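Local coordinates for transketolase (Campylobacter jejuni, PDB 3L84), which belongs to the transketolase family of thiamine diphosphate-binding proteins, with two THDP-binding family domains followed by a C-terminal domain, at residues 13-18 against 266-271. Sequence-based numbering, arbitrary orientation.
Sequences LRFLSA and KKAKEQ
Phe-15 meets Lys-269 through the flat of its ring: CG of the lysine sits over the ring centre, 3.7 Å from the centroid. Lying 6° off the normal, it makes a CH-pi contact almost straight above the ring. From there the two side chains run past each other in opposite directions, and the lysine chain, extended beyond CG, brings its CE back to 3.9 Å from Phe-15 CB. The far end of the ring reaches the backbone of the second helix, with Phe-15 CZ 3.7 Å from Lys-269 CA and 3.5 Å from Ala-268 O, the latter approached obliquely. The methyl of Ala-268 touches the ring too, its CB 3.7 Å from Phe-15 CE1. The contact thus pins the N-terminal helix 3-24 of the thiamine diphosphate-binding domain to the short helix 262-272, which follows strand 234-239 of that domain's parallel sheet; between 13-18 and 266-271 every close contact is made by Phe-15, whose ring end abuts Ala-268 and the backbone of Lys-269. Phe-274 packs edge-to-face with the same ring, and Ala-272 also touches it. With CG anti to its carbonyl carbon (chi1 -75°), Lys-269 sets its CG over the phenyl face and runs on past the CB side of the ring, carrying its ammonium toward helix 3-24. There NZ forms a salt bridge with Asp-19 OD1 and a hydrogen bond to Ile-278 O; these two bonds hold the far end of the lysine chain. Within the helix that carries Phe-15, Ser-17 OG adds a second bond to Leu-13 O (2.9 Å), while Leu-13 and Leu-16 pack on helix 69-79.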
# COMPACT_ATOMS: atom_id res chain seq x y z
N LEU A 13 0.40 -1.45 36.75
CA LEU A 13 0.21 -1.20 35.31
C LEU A 13 -1.09 -1.80 34.80
O LEU A 13 -1.78 -1.16 33.99
CB LEU A 13 1.39 -1.75 34.51
CG LEU A 13 2.75 -1.07 34.63
CD1 LEU A 13 3.86 -2.01 34.12
CD2 LEU A 13 2.79 0.28 33.91
N ARG A 14 -1.42 -3.03 35.20
CA ARG A 14 -2.67 -3.66 34.76
C ARG A 14 -3.87 -2.83 35.13
O ARG A 14 -4.76 -2.59 34.29
CB ARG A 14 -2.87 -5.03 35.41
CG ARG A 14 -1.94 -6.14 34.94
CD ARG A 14 -2.41 -7.49 35.47
NE ARG A 14 -1.74 -8.50 34.70
CZ ARG A 14 -0.52 -8.96 34.91
NH1 ARG A 14 0.16 -8.72 36.01
NH2 ARG A 14 0.01 -9.73 33.97
N PHE A 15 -3.92 -2.35 36.37
CA PHE A 15 -5.17 -1.69 36.82
C PHE A 15 -5.27 -0.23 36.40
O PHE A 15 -6.37 0.24 36.13
CB PHE A 15 -5.41 -1.90 38.31
CG PHE A 15 -5.51 -3.37 38.67
CD1 PHE A 15 -6.37 -4.21 37.94
CD2 PHE A 15 -4.78 -3.92 39.71
CE1 PHE A 15 -6.47 -5.56 38.23
CE2 PHE A 15 -4.88 -5.28 40.00
CZ PHE A 15 -5.71 -6.08 39.26
N LEU A 16 -4.14 0.46 36.20
CA LEU A 16 -4.21 1.76 35.53
C LEU A 16 -4.75 1.59 34.13
O LEU A 16 -5.65 2.32 33.70
CB LEU A 16 -2.83 2.46 35.49
CG LEU A 16 -2.29 3.05 36.79
CD1 LEU A 16 -0.98 3.73 36.53
CD2 LEU A 16 -3.29 4.06 37.41
N SER A 17 -4.27 0.60 33.41
CA SER A 17 -4.70 0.37 32.02
C SER A 17 -6.17 -0.00 31.97
O SER A 17 -6.94 0.55 31.17
CB SER A 17 -3.89 -0.76 31.38
OG SER A 17 -2.50 -0.44 31.30
N ALA A 18 -6.59 -0.92 32.82
CA ALA A 18 -7.98 -1.35 32.85
C ALA A 18 -8.92 -0.22 33.23
O ALA A 18 -9.98 -0.05 32.63
CB ALA A 18 -8.14 -2.54 33.83
N LYS A 266 -13.29 -5.46 39.39
CA LYS A 266 -13.38 -5.63 40.86
C LYS A 266 -12.78 -6.95 41.29
O LYS A 266 -11.97 -7.00 42.24
CB LYS A 266 -14.82 -5.53 41.36
CG LYS A 266 -15.35 -4.10 41.35
CD LYS A 266 -16.79 -4.07 41.83
CE LYS A 266 -17.40 -2.68 41.71
NZ LYS A 266 -18.70 -2.58 42.48
N LYS A 267 -13.18 -8.01 40.62
CA LYS A 267 -12.67 -9.33 40.91
C LYS A 267 -11.16 -9.44 40.70
O LYS A 267 -10.46 -10.07 41.50
CB LYS A 267 -13.42 -10.41 40.13
CG LYS A 267 -14.86 -10.58 40.56
CD LYS A 267 -15.57 -11.58 39.71
CE LYS A 267 -17.04 -11.72 40.10
NZ LYS A 267 -17.86 -10.56 39.62
N ALA A 268 -10.66 -8.86 39.61
CA ALA A 268 -9.23 -8.87 39.31
C ALA A 268 -8.43 -8.16 40.39
O ALA A 268 -7.40 -8.65 40.84
CB ALA A 268 -9.00 -8.24 37.93
N LYS A 269 -8.93 -7.01 40.84
CA LYS A 269 -8.27 -6.26 41.92
C LYS A 269 -8.27 -7.09 43.21
O LYS A 269 -7.25 -7.20 43.87
CB LYS A 269 -8.97 -4.93 42.12
CG LYS A 269 -8.63 -3.91 41.02
CD LYS A 269 -9.35 -2.58 41.14
CE LYS A 269 -8.93 -1.62 40.06
NZ LYS A 269 -9.83 -0.43 40.01
N GLU A 270 -9.41 -7.66 43.54
CA GLU A 270 -9.50 -8.53 44.72
C GLU A 270 -8.46 -9.67 44.70
O GLU A 270 -7.73 -9.91 45.67
CB GLU A 270 -10.92 -9.09 44.86
CG GLU A 270 -11.92 -8.05 45.35
CD GLU A 270 -13.35 -8.57 45.54
OE1 GLU A 270 -13.84 -9.36 44.69
OE2 GLU A 270 -13.99 -8.17 46.55
N GLN A 271 -8.35 -10.35 43.56
CA GLN A 271 -7.40 -11.46 43.45
C GLN A 271 -5.94 -11.00 43.58
O GLN A 271 -5.10 -11.75 44.08
CB GLN A 271 -7.63 -12.22 42.16
CG GLN A 271 -8.96 -12.99 42.14
CD GLN A 271 -9.12 -13.93 40.96
OE1 GLN A 271 -8.63 -13.66 39.85
NE2 GLN A 271 -9.80 -15.05 41.19